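Local coordinates for protein importin subunit beta-1 (Saccharomyces cerevisiae, PDB 5OWU) that carries proteins into the nucleus together with importin alpha, the subunit that recognises the classical nuclear localization signal of the cargo, at residues R696-A710 / Y746-G760. Numbering follows the deposited sequence.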
loop_
_atom_site.group_PDB
_atom_site.type_symbol
_atom_site.label_atom_id
_atom_site.label_comp_id
_atom_site.label_asym_id
_atom_site.label_seq_id
_atom_site.Cartn_x
_atom_site.Cartn_y
_atom_site.Cartn_z
ATOM N N ARG A 696 15.797 -0.498 5.326
ATOM C CA ARG A 696 15.667 -1.239 4.076
ATOM C C ARG A 696 15.762 -0.307 2.871
ATOM O O ARG A 696 16.449 -0.617 1.889
ATOM C CB ARG A 696 14.354 -2.026 4.073
ATOM C CG ARG A 696 13.088 -1.179 4.107
ATOM C CD ARG A 696 11.830 -2.030 3.935
ATOM N NE ARG A 696 11.672 -3.039 4.986
ATOM C CZ ARG A 696 11.862 -4.349 4.836
ATOM N NH1 ARG A 696 12.222 -4.866 3.668
ATOM N NH2 ARG A 696 11.684 -5.159 5.871
ATOM N N GLU A 697 15.122 0.865 2.950
ATOM C CA GLU A 697 15.078 1.779 1.812
ATOM C C GLU A 697 16.467 2.210 1.354
ATOM O O GLU A 697 16.606 2.709 0.233
ATOM C CB GLU A 697 14.253 3.024 2.153
ATOM C CG GLU A 697 12.760 2.771 2.383
ATOM C CD GLU A 697 12.441 2.248 3.777
ATOM O OE1 GLU A 697 13.296 2.370 4.679
ATOM O OE2 GLU A 697 11.331 1.713 3.976
ATOM N N LEU A 698 17.494 2.033 2.188
ATOM C CA LEU A 698 18.841 2.425 1.791
ATOM C C LEU A 698 19.380 1.512 0.702
ATOM O O LEU A 698 20.031 1.981 -0.241
ATOM C CB LEU A 698 19.769 2.426 3.005
ATOM C CG LEU A 698 21.151 3.042 2.757
ATOM C CD1 LEU A 698 21.055 4.556 2.622
ATOM C CD2 LEU A 698 22.128 2.666 3.857
ATOM N N LYS A 699 19.103 0.213 0.799
ATOM C CA LYS A 699 19.677 -0.730 -0.160
ATOM C C LYS A 699 19.356 -0.359 -1.605
ATOM O O LYS A 699 20.295 -0.227 -2.409
ATOM C CB LYS A 699 19.209 -2.149 0.181
ATOM C CG LYS A 699 19.525 -3.197 -0.869
ATOM C CD LYS A 699 19.653 -4.588 -0.246
ATOM C CE LYS A 699 19.235 -5.678 -1.218
ATOM N NZ LYS A 699 19.765 -7.025 -0.843
ATOM N N PRO A 700 18.096 -0.177 -2.007
ATOM C CA PRO A 700 17.846 0.205 -3.410
ATOM C C PRO A 700 18.522 1.509 -3.810
ATOM O O PRO A 700 19.142 1.580 -4.882
ATOM C CB PRO A 700 16.312 0.295 -3.482
ATOM C CG PRO A 700 15.840 0.345 -2.059
ATOM C CD PRO A 700 16.847 -0.401 -1.262
ATOM N N ALA A 701 18.447 2.537 -2.962
ATOM C CA ALA A 701 19.068 3.818 -3.282
ATOM C C ALA A 701 20.538 3.639 -3.651
ATOM O O ALA A 701 20.985 4.068 -4.724
ATOM C CB ALA A 701 18.922 4.776 -2.101
ATOM N N VAL A 702 21.296 2.965 -2.789
ATOM C CA VAL A 702 22.714 2.765 -3.072
ATOM C C VAL A 702 22.888 2.011 -4.384
ATOM O O VAL A 702 23.699 2.399 -5.237
ATOM C CB VAL A 702 23.397 2.052 -1.893
ATOM C CG1 VAL A 702 24.846 1.731 -2.217
ATOM C CG2 VAL A 702 23.323 2.939 -0.663
ATOM N N LEU A 703 22.106 0.950 -4.597
ATOM C CA LEU A 703 22.238 0.231 -5.857
ATOM C C LEU A 703 22.060 1.195 -7.023
ATOM O O LEU A 703 22.908 1.266 -7.926
ATOM C CB LEU A 703 21.228 -0.917 -5.926
ATOM C CG LEU A 703 21.453 -2.086 -4.957
ATOM C CD1 LEU A 703 20.328 -3.100 -5.082
ATOM C CD2 LEU A 703 22.794 -2.772 -5.184
ATOM N N SER A 704 21.008 2.017 -6.971
ATOM C CA SER A 704 20.752 2.918 -8.085
ATOM C C SER A 704 21.920 3.866 -8.290
ATOM O O SER A 704 22.301 4.153 -9.433
ATOM C CB SER A 704 19.461 3.701 -7.851
ATOM O OG SER A 704 18.358 2.824 -7.805
ATOM N N VAL A 705 22.531 4.336 -7.196
ATOM C CA VAL A 705 23.547 5.365 -7.362
ATOM C C VAL A 705 24.807 4.751 -7.943
ATOM O O VAL A 705 25.570 5.435 -8.640
ATOM C CB VAL A 705 23.803 6.114 -6.037
ATOM C CG1 VAL A 705 24.829 5.405 -5.153
ATOM C CG2 VAL A 705 24.242 7.537 -6.316
ATOM N N PHE A 706 25.027 3.446 -7.729
ATOM C CA PHE A 706 26.138 2.803 -8.420
ATOM C C PHE A 706 26.018 3.030 -9.918
ATOM O O PHE A 706 27.002 3.384 -10.587
ATOM C CB PHE A 706 26.182 1.309 -8.095
ATOM C CG PHE A 706 26.673 0.995 -6.703
ATOM C CD1 PHE A 706 27.719 1.707 -6.136
ATOM C CD2 PHE A 706 26.088 -0.022 -5.965
ATOM C CE1 PHE A 706 28.173 1.410 -4.861
ATOM C CE2 PHE A 706 26.540 -0.322 -4.687
ATOM C CZ PHE A 706 27.581 0.399 -4.137
ATOM N N GLY A 707 24.795 2.911 -10.444
ATOM C CA GLY A 707 24.578 3.155 -11.860
ATOM C C GLY A 707 24.915 4.580 -12.246
ATOM O O GLY A 707 25.538 4.825 -13.284
ATOM N N ASP A 708 24.515 5.541 -11.411
ATOM C CA ASP A 708 24.884 6.925 -11.676
ATOM C C ASP A 708 26.397 7.062 -11.730
ATOM O O ASP A 708 26.955 7.629 -12.680
ATOM C CB ASP A 708 24.299 7.844 -10.602
ATOM C CG ASP A 708 22.795 7.820 -10.583
ATOM O OD1 ASP A 708 22.200 7.826 -11.672
ATOM O OD2 ASP A 708 22.220 7.784 -9.481
ATOM N N ILE A 709 27.085 6.486 -10.744
ATOM C CA ILE A 709 28.526 6.688 -10.662
ATOM C C ILE A 709 29.196 6.058 -11.872
ATOM O O ILE A 709 29.950 6.712 -12.607
ATOM C CB ILE A 709 29.068 6.134 -9.332
ATOM C CG1 ILE A 709 28.518 6.986 -8.179
ATOM C CG2 ILE A 709 30.606 6.104 -9.344
ATOM C CD1 ILE A 709 28.939 6.549 -6.794
ATOM N N ALA A 710 28.884 4.789 -12.127
ATOM C CA ALA A 710 29.444 4.119 -13.293
ATOM C C ALA A 710 29.140 4.894 -14.567
ATOM O O ALA A 710 29.963 4.938 -15.489
ATOM C CB ALA A 710 28.900 2.694 -13.398
ATOM N N TYR A 746 8.611 -4.076 -1.703
ATOM C CA TYR A 746 10.010 -3.778 -1.430
ATOM C C TYR A 746 10.919 -4.502 -2.414
ATOM O O TYR A 746 11.860 -3.909 -2.956
ATOM C CB TYR A 746 10.376 -4.155 0.005
ATOM C CG TYR A 746 11.847 -3.955 0.282
ATOM C CD1 TYR A 746 12.385 -2.677 0.383
ATOM C CD2 TYR A 746 12.706 -5.041 0.415
ATOM C CE1 TYR A 746 13.732 -2.484 0.622
ATOM C CE2 TYR A 746 14.057 -4.859 0.655
ATOM C CZ TYR A 746 14.565 -3.578 0.755
ATOM O OH TYR A 746 15.906 -3.388 0.996
ATOM N N GLN A 747 10.650 -5.786 -2.663
ATOM C CA GLN A 747 11.460 -6.529 -3.621
ATOM C C GLN A 747 11.415 -5.872 -4.993
ATOM O O GLN A 747 12.431 -5.821 -5.697
ATOM C CB GLN A 747 10.987 -7.977 -3.710
ATOM C CG GLN A 747 11.904 -8.870 -4.531
ATOM C CD GLN A 747 11.145 -9.798 -5.463
ATOM O OE1 GLN A 747 10.079 -9.452 -5.971
ATOM N NE2 GLN A 747 11.695 -10.987 -5.691
ATOM N N ILE A 748 10.244 -5.361 -5.391
ATOM C CA ILE A 748 10.152 -4.644 -6.661
ATOM C C ILE A 748 11.052 -3.416 -6.642
ATOM O O ILE A 748 11.701 -3.092 -7.640
ATOM C CB ILE A 748 8.691 -4.267 -6.967
ATOM C CG1 ILE A 748 7.850 -5.522 -7.233
ATOM C CG2 ILE A 748 8.609 -3.305 -8.158
ATOM C CD1 ILE A 748 8.192 -6.260 -8.517
ATOM N N LYS A 749 11.104 -2.706 -5.512
ATOM C CA LYS A 749 11.992 -1.552 -5.434
ATOM C C LYS A 749 13.446 -1.973 -5.615
ATOM O O LYS A 749 14.203 -1.332 -6.359
ATOM C CB LYS A 749 11.795 -0.826 -4.105
ATOM C CG LYS A 749 10.512 -0.009 -4.037
ATOM C CD LYS A 749 10.655 1.308 -4.788
ATOM C CE LYS A 749 9.301 1.880 -5.194
ATOM N NZ LYS A 749 8.694 1.122 -6.327
ATOM N N VAL A 750 13.848 -3.066 -4.959
ATOM C CA VAL A 750 15.215 -3.564 -5.086
ATOM C C VAL A 750 15.523 -3.907 -6.539
ATOM O O VAL A 750 16.572 -3.530 -7.074
ATOM C CB VAL A 750 15.433 -4.772 -4.154
ATOM C CG1 VAL A 750 16.846 -5.347 -4.310
ATOM C CG2 VAL A 750 15.193 -4.367 -2.704
ATOM N N LEU A 751 14.611 -4.617 -7.208
ATOM C CA LEU A 751 14.860 -5.000 -8.596
ATOM C C LEU A 751 14.925 -3.777 -9.507
ATOM O O LEU A 751 15.743 -3.730 -10.436
ATOM C CB LEU A 751 13.785 -5.979 -9.074
ATOM C CG LEU A 751 13.793 -7.345 -8.376
ATOM C CD1 LEU A 751 12.580 -8.177 -8.777
ATOM C CD2 LEU A 751 15.078 -8.110 -8.686
ATOM N N GLU A 752 14.080 -2.774 -9.256
ATOM C CA GLU A 752 14.153 -1.540 -10.032
ATOM C C GLU A 752 15.515 -0.870 -9.862
ATOM O O GLU A 752 16.086 -0.344 -10.830
ATOM C CB GLU A 752 13.025 -0.592 -9.617
ATOM C CG GLU A 752 11.649 -1.044 -10.080
ATOM C CD GLU A 752 10.520 -0.183 -9.550
ATOM O OE1 GLU A 752 10.716 0.515 -8.532
ATOM O OE2 GLU A 752 9.430 -0.217 -10.156
ATOM N N ALA A 753 16.054 -0.884 -8.635
ATOM C CA ALA A 753 17.380 -0.314 -8.403
ATOM C C ALA A 753 18.462 -1.116 -9.114
ATOM O O ALA A 753 19.436 -0.543 -9.620
ATOM C CB ALA A 753 17.681 -0.250 -6.907
ATOM N N VAL A 754 18.325 -2.443 -9.148
ATOM C CA VAL A 754 19.290 -3.246 -9.892
ATOM C C VAL A 754 19.252 -2.857 -11.364
ATOM O O VAL A 754 20.297 -2.710 -12.014
ATOM C CB VAL A 754 19.025 -4.749 -9.675
ATOM C CG1 VAL A 754 19.872 -5.610 -10.623
ATOM C CG2 VAL A 754 19.328 -5.127 -8.223
ATOM N N LEU A 755 18.048 -2.642 -11.906
ATOM C CA LEU A 755 17.940 -2.186 -13.290
ATOM C C LEU A 755 18.675 -0.865 -13.496
ATOM O O LEU A 755 19.403 -0.703 -14.486
ATOM C CB LEU A 755 16.470 -2.054 -13.687
ATOM C CG LEU A 755 16.182 -1.571 -15.114
ATOM C CD1 LEU A 755 16.903 -2.414 -16.157
ATOM C CD2 LEU A 755 14.670 -1.583 -15.356
ATOM N N ASP A 756 18.500 0.092 -12.573
ATOM C CA ASP A 756 19.272 1.336 -12.644
ATOM C C ASP A 756 20.769 1.042 -12.707
ATOM O O ASP A 756 21.502 1.600 -13.539
ATOM C CB ASP A 756 18.986 2.224 -11.424
ATOM C CG ASP A 756 17.618 2.878 -11.463
ATOM O OD1 ASP A 756 17.023 2.971 -12.551
ATOM O OD2 ASP A 756 17.155 3.321 -10.391
ATOM N N ALA A 757 21.243 0.187 -11.800
ATOM C CA ALA A 757 22.669 -0.116 -11.731
ATOM C C ALA A 757 23.178 -0.643 -13.064
ATOM O O ALA A 757 24.207 -0.181 -13.577
ATOM C CB ALA A 757 22.937 -1.120 -10.613
ATOM N N TYR A 758 22.463 -1.613 -13.648
ATOM C CA TYR A 758 22.927 -2.225 -14.889
ATOM C C TYR A 758 22.883 -1.235 -16.045
ATOM O O TYR A 758 23.755 -1.261 -16.924
ATOM C CB TYR A 758 22.092 -3.468 -15.222
ATOM C CG TYR A 758 22.327 -4.668 -14.319
ATOM C CD1 TYR A 758 23.513 -4.816 -13.605
ATOM C CD2 TYR A 758 21.358 -5.657 -14.184
ATOM C CE1 TYR A 758 23.723 -5.905 -12.787
ATOM C CE2 TYR A 758 21.561 -6.751 -13.365
ATOM C CZ TYR A 758 22.745 -6.869 -12.668
ATOM O OH TYR A 758 22.956 -7.953 -11.850
ATOM N N VAL A 759 21.865 -0.369 -16.082
ATOM C CA VAL A 759 21.807 0.643 -17.134
ATOM C C VAL A 759 23.029 1.547 -17.055
ATOM O O VAL A 759 23.711 1.802 -18.058
ATOM C CB VAL A 759 20.502 1.451 -17.025
ATOM C CG1 VAL A 759 20.536 2.705 -17.908
ATOM C CG2 VAL A 759 19.332 0.591 -17.411
ATOM N N GLY A 760 23.324 2.044 -15.854
ATOM C CA GLY A 760 24.461 2.930 -15.698
ATOM C C GLY A 760 25.778 2.247 -16.022
ATOM O O GLY A 760 26.673 2.851 -16.615
#
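Y746 with R696 and S704 with D756 form the two hydrogen bonds that cross between helix 741-764 and helix 698-713 with its lead-in, in consecutive HEAT repeats. The hydroxyl of Y746 donates to R696 O at 3.0 Å, from above the carbonyl plane, while K699 N reaches the same oxygen from the opposite face. S704 OG gives its proton to the anti lone pair of D756 OD2, 2.9 Å away. Around the first bond, the poorly ordered R696 side chain folds over one face of the Y746 ring: CD makes a CH-pi contact, and CZ lies 4.6 Å from the centroid in a cation-pi interaction, with the guanidinium nearly perpendicular to the ring and NH1 nearest its plane. The bend at chi3 (60°) brings NH1 back over the ring. P700 enters as a knob among Y746, K749, V750 and A753, and L703 CD1 rests on V754 CG2. Farther along, two glycines bring the backbones together, with G760 CA 3.3 Å from G707 O in a CA-H...O contact. The axes run nearly parallel, 12° apart, as expected for equivalent helices of successive solenoid repeats. Helix 655-669 flanks helix 698-713, and helix 718-732 touches both helices of the contact, at F706 and at V750 and Y758.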